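Local coordinates for Rod shape-determining protein (MreC) (Helicobacter pylori, PDB 5LP5), which binds penicillin-binding protein 2 and, as an MreC-family protein, probably organises the cell-wall synthesis machinery that gives the bacterium its shape, at residues Ser158-Ile170 with Val179-Ile191. Sequence-based numbering, arbitrary orientation.
Sequences SVMIGQNQVLGFI and VVDFIVPSAEINI
Phe169 and Asp181 form an antiparallel hydrogen-bonded pair in the six-stranded β-barrel of the MreC barrel core. Phe169 N reaches Asp181 O at 2.9 Å, and Asp181 N returns to Phe169 O at 2.8 Å.

On the face of Val180 and Ile170, branched aliphatic residues suit the buried interior. Val180 meets Val159 tip to tip, CG2 to CG2 at 3.7 Å, while its CG1, anti to the backbone N (chi1 180°), lies over Gly168 CA at 3.7 Å. Glycine fits here because a CB would collide with that methyl. Further along, Ile161 CD1 touches Ile183 CD1 at 3.9 Å, the two side chains crossing at about a right angle, and Val166 CG1 touches both Ile183 CG2 (3.5 Å) and the small Ala187 CB.

The other face carries Phe169, which stacks on Tyr134 of the PBP2 chain, so this hairpin belongs to the partner-binding surface. Phe182 presents its ring edge to Phe169, and Asp181, whose OD1 is hydrogen-bonded to Ser224 OG, sets its CB 3.7 Å above the Phe182 ring centre. At the loops, one water donates to both Asn164 OD1 and Glu188 O, the latter at 2.7 Å.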
loop_
_atom_site.group_PDB
_atom_site.type_symbol
_atom_site.label_atom_id
_atom_site.label_comp_id
_atom_site.label_asym_id
_atom_site.label_seq_id
_atom_site.Cartn_x
_atom_site.Cartn_y
_atom_site.Cartn_z
ATOM N N SER C 158 8.289 -20.541 0.947
ATOM C CA SER C 158 8.747 -19.195 0.563
ATOM C C SER C 158 9.728 -19.214 -0.601
ATOM O O SER C 158 10.734 -19.897 -0.542
ATOM C CB SER C 158 9.403 -18.481 1.730
ATOM O OG SER C 158 9.671 -17.142 1.331
ATOM N N VAL C 159 9.452 -18.417 -1.629
ATOM C CA VAL C 159 10.319 -18.322 -2.809
ATOM C C VAL C 159 10.692 -16.869 -3.137
ATOM O O VAL C 159 10.085 -15.924 -2.611
ATOM C CB VAL C 159 9.671 -18.970 -4.031
ATOM C CG1 VAL C 159 9.448 -20.449 -3.770
ATOM C CG2 VAL C 159 8.377 -18.260 -4.417
ATOM N N MET C 160 11.704 -16.702 -3.982
ATOM C CA MET C 160 12.144 -15.380 -4.458
ATOM C C MET C 160 12.367 -15.363 -5.970
ATOM O O MET C 160 12.869 -16.313 -6.547
ATOM C CB MET C 160 13.425 -14.936 -3.742
ATOM C CG MET C 160 14.610 -15.883 -3.911
ATOM S SD MET C 160 15.916 -15.394 -2.789
ATOM C CE MET C 160 17.185 -16.563 -3.251
ATOM N N ILE C 161 12.007 -14.257 -6.602
ATOM C CA ILE C 161 11.954 -14.155 -8.058
ATOM C C ILE C 161 13.018 -13.205 -8.602
ATOM O O ILE C 161 13.198 -12.091 -8.099
ATOM C CB ILE C 161 10.577 -13.656 -8.510
ATOM C CG1 ILE C 161 9.503 -14.640 -8.058
ATOM C CG2 ILE C 161 10.520 -13.507 -10.023
ATOM C CD1 ILE C 161 8.071 -14.162 -8.223
ATOM N N GLY C 162 13.716 -13.645 -9.645
ATOM C CA GLY C 162 14.665 -12.780 -10.335
ATOM C C GLY C 162 15.854 -12.340 -9.473
ATOM O O GLY C 162 16.040 -12.813 -8.370
ATOM N N GLN C 163 16.651 -11.417 -9.985
ATOM C CA GLN C 163 17.887 -10.987 -9.307
ATOM C C GLN C 163 17.646 -10.024 -8.170
ATOM O O GLN C 163 18.487 -9.898 -7.298
ATOM C CB GLN C 163 18.872 -10.345 -10.280
ATOM C CG GLN C 163 19.212 -11.243 -11.468
ATOM C CD GLN C 163 20.706 -11.328 -11.815
ATOM O OE1 GLN C 163 21.174 -12.408 -12.191
ATOM N NE2 GLN C 163 21.455 -10.201 -11.687
ATOM N N ASN C 164 16.514 -9.330 -8.174
ATOM C CA ASN C 164 16.126 -8.495 -7.033
ATOM C C ASN C 164 15.389 -9.288 -5.951
ATOM O O ASN C 164 14.901 -8.713 -4.973
ATOM C CB ASN C 164 15.300 -7.308 -7.492
ATOM C CG ASN C 164 16.100 -6.377 -8.385
ATOM O OD1 ASN C 164 15.646 -5.983 -9.465
ATOM N ND2 ASN C 164 17.314 -6.036 -7.955
ATOM N N GLN C 165 15.324 -10.608 -6.124
ATOM C CA GLN C 165 14.823 -11.527 -5.103
ATOM C C GLN C 165 13.462 -11.101 -4.571
ATOM O O GLN C 165 13.271 -10.988 -3.368
ATOM C CB GLN C 165 15.869 -11.687 -3.985
ATOM C CG GLN C 165 17.251 -12.010 -4.534
ATOM C CD GLN C 165 18.291 -12.355 -3.483
ATOM O OE1 GLN C 165 18.414 -11.675 -2.478
ATOM N NE2 GLN C 165 19.090 -13.390 -3.753
ATOM N N VAL C 166 12.525 -10.860 -5.482
ATOM C CA VAL C 166 11.165 -10.487 -5.132
ATOM C C VAL C 166 10.472 -11.677 -4.437
ATOM O O VAL C 166 10.483 -12.804 -4.937
ATOM C CB VAL C 166 10.376 -10.092 -6.378
ATOM C CG1 VAL C 166 8.901 -9.959 -6.070
ATOM C CG2 VAL C 166 10.905 -8.799 -6.953
ATOM N N LEU C 167 9.861 -11.414 -3.278
ATOM C CA LEU C 167 9.370 -12.470 -2.395
ATOM C C LEU C 167 7.905 -12.793 -2.636
ATOM O O LEU C 167 7.113 -11.916 -2.976
ATOM C CB LEU C 167 9.552 -12.039 -0.945
ATOM C CG LEU C 167 11.026 -12.008 -0.461
ATOM C CD1 LEU C 167 11.165 -11.361 0.917
ATOM C CD2 LEU C 167 11.673 -13.417 -0.505
ATOM N N GLY C 168 7.556 -14.060 -2.478
ATOM C CA GLY C 168 6.170 -14.498 -2.530
ATOM C C GLY C 168 6.032 -15.829 -1.802
ATOM O O GLY C 168 7.001 -16.323 -1.207
ATOM N N PHE C 169 4.829 -16.405 -1.840
ATOM C CA PHE C 169 4.607 -17.738 -1.264
ATOM C C PHE C 169 3.967 -18.683 -2.246
ATOM O O PHE C 169 3.085 -18.290 -3.019
ATOM C CB PHE C 169 3.733 -17.675 -0.017
ATOM C CG PHE C 169 4.365 -16.953 1.136
ATOM C CD1 PHE C 169 5.283 -17.603 1.952
ATOM C CD2 PHE C 169 4.029 -15.635 1.420
ATOM C CE1 PHE C 169 5.857 -16.952 3.019
ATOM C CE2 PHE C 169 4.614 -14.982 2.479
ATOM C CZ PHE C 169 5.524 -15.646 3.285
ATOM N N ILE C 170 4.426 -19.923 -2.223
ATOM C CA ILE C 170 3.966 -20.897 -3.189
ATOM C C ILE C 170 2.569 -21.345 -2.782
ATOM O O ILE C 170 2.299 -21.664 -1.641
ATOM C CB ILE C 170 4.925 -22.110 -3.281
ATOM C CG1 ILE C 170 6.169 -21.786 -4.125
ATOM C CG2 ILE C 170 4.233 -23.350 -3.804
ATOM C CD1 ILE C 170 5.957 -21.752 -5.623
ATOM N N VAL C 179 1.764 -21.739 -8.375
ATOM C CA VAL C 179 1.627 -20.280 -8.382
ATOM C C VAL C 179 2.465 -19.652 -7.289
ATOM O O VAL C 179 2.587 -20.219 -6.204
ATOM C CB VAL C 179 0.159 -19.894 -8.151
ATOM C CG1 VAL C 179 0.023 -18.386 -7.972
ATOM C CG2 VAL C 179 -0.731 -20.453 -9.272
ATOM N N VAL C 180 3.066 -18.502 -7.581
ATOM C CA VAL C 180 3.625 -17.663 -6.522
ATOM C C VAL C 180 2.621 -16.565 -6.206
ATOM O O VAL C 180 2.234 -15.777 -7.068
ATOM C CB VAL C 180 4.967 -17.016 -6.909
ATOM C CG1 VAL C 180 5.490 -16.165 -5.773
ATOM C CG2 VAL C 180 5.988 -18.074 -7.299
ATOM N N ASP C 181 2.220 -16.513 -4.957
ATOM C CA ASP C 181 1.190 -15.597 -4.498
ATOM C C ASP C 181 1.790 -14.500 -3.624
ATOM O O ASP C 181 2.919 -14.630 -3.139
ATOM C CB ASP C 181 0.153 -16.398 -3.694
ATOM C CG ASP C 181 -1.122 -16.626 -4.454
ATOM O OD1 ASP C 181 -1.582 -15.634 -5.069
ATOM O OD2 ASP C 181 -1.650 -17.774 -4.429
ATOM N N PHE C 182 1.014 -13.433 -3.463
ATOM C CA PHE C 182 1.279 -12.368 -2.486
ATOM C C PHE C 182 2.514 -11.503 -2.731
ATOM O O PHE C 182 3.189 -11.073 -1.811
ATOM C CB PHE C 182 1.280 -12.924 -1.065
ATOM C CG PHE C 182 0.117 -13.829 -0.762
ATOM C CD1 PHE C 182 -1.195 -13.466 -1.084
ATOM C CD2 PHE C 182 0.354 -15.089 -0.232
ATOM C CE1 PHE C 182 -2.242 -14.329 -0.823
ATOM C CE2 PHE C 182 -0.697 -15.947 0.066
ATOM C CZ PHE C 182 -1.997 -15.566 -0.232
ATOM N N ILE C 183 2.745 -11.190 -3.989
ATOM C CA ILE C 183 3.853 -10.341 -4.423
ATOM C C ILE C 183 3.446 -8.866 -4.414
ATOM O O ILE C 183 2.340 -8.509 -4.837
ATOM C CB ILE C 183 4.243 -10.697 -5.859
ATOM C CG1 ILE C 183 4.487 -12.198 -5.996
ATOM C CG2 ILE C 183 5.449 -9.922 -6.325
ATOM C CD1 ILE C 183 4.497 -12.703 -7.430
ATOM N N VAL C 184 4.352 -8.009 -3.976
ATOM C CA VAL C 184 4.053 -6.570 -3.930
ATOM C C VAL C 184 3.738 -6.039 -5.319
ATOM O O VAL C 184 4.393 -6.391 -6.270
ATOM C CB VAL C 184 5.204 -5.735 -3.288
ATOM C CG1 VAL C 184 5.471 -6.163 -1.861
ATOM C CG2 VAL C 184 6.485 -5.896 -4.050
ATOM N N PRO C 185 2.729 -5.181 -5.444
ATOM C CA PRO C 185 2.315 -4.733 -6.773
ATOM C C PRO C 185 3.357 -3.873 -7.496
ATOM O O PRO C 185 3.352 -3.806 -8.726
ATOM C CB PRO C 185 1.041 -3.908 -6.499
ATOM C CG PRO C 185 0.672 -4.212 -5.093
ATOM C CD PRO C 185 1.963 -4.506 -4.391
ATOM N N SER C 186 4.258 -3.245 -6.751
ATOM C CA SER C 186 5.260 -2.385 -7.365
ATOM C C SER C 186 6.464 -3.142 -7.903
ATOM O O SER C 186 7.325 -2.525 -8.513
ATOM C CB SER C 186 5.750 -1.343 -6.358
ATOM O OG SER C 186 6.438 -1.949 -5.278
ATOM N N ALA C 187 6.517 -4.457 -7.684
ATOM C CA ALA C 187 7.689 -5.271 -8.024
ATOM C C ALA C 187 7.798 -5.537 -9.504
ATOM O O ALA C 187 6.795 -5.704 -10.197
ATOM C CB ALA C 187 7.655 -6.599 -7.300
ATOM N N GLU C 188 9.044 -5.588 -9.976
ATOM C CA GLU C 188 9.326 -5.722 -11.398
ATOM C C GLU C 188 9.657 -7.164 -11.696
ATOM O O GLU C 188 10.732 -7.647 -11.348
ATOM C CB GLU C 188 10.467 -4.805 -11.804
ATOM C CG GLU C 188 10.030 -3.364 -11.949
ATOM C CD GLU C 188 11.160 -2.455 -12.350
ATOM O OE1 GLU C 188 12.312 -2.693 -11.918
ATOM O OE2 GLU C 188 10.885 -1.487 -13.099
ATOM N N ILE C 189 8.707 -7.843 -12.330
ATOM C CA ILE C 189 8.878 -9.239 -12.736
ATOM C C ILE C 189 8.771 -9.369 -14.244
ATOM O O ILE C 189 8.016 -8.645 -14.864
ATOM C CB ILE C 189 7.767 -10.115 -12.143
ATOM C CG1 ILE C 189 7.681 -9.983 -10.635
ATOM C CG2 ILE C 189 7.971 -11.571 -12.530
ATOM C CD1 ILE C 189 6.421 -10.633 -10.109
ATOM N N ASN C 190 9.519 -10.303 -14.809
ATOM C CA ASN C 190 9.492 -10.548 -16.245
ATOM C C ASN C 190 9.209 -12.008 -16.557
ATOM O O ASN C 190 9.622 -12.913 -15.800
ATOM C CB ASN C 190 10.822 -10.165 -16.876
ATOM C CG ASN C 190 11.189 -8.699 -16.670
ATOM O OD1 ASN C 190 10.552 -7.793 -17.252
ATOM N ND2 ASN C 190 12.299 -8.459 -15.933
ATOM N N ILE C 191 8.499 -12.239 -17.658
ATOM C CA ILE C 191 8.232 -13.601 -18.088
ATOM C C ILE C 191 9.574 -14.305 -18.310
ATOM O O ILE C 191 10.442 -13.772 -18.995
ATOM C CB ILE C 191 7.408 -13.675 -19.394
ATOM C CG1 ILE C 191 6.167 -12.809 -19.325
ATOM C CG2 ILE C 191 7.015 -15.116 -19.661
ATOM C CD1 ILE C 191 5.375 -13.048 -18.075
HETATM O O HOH W 1 13.196 -7.359 -10.330
#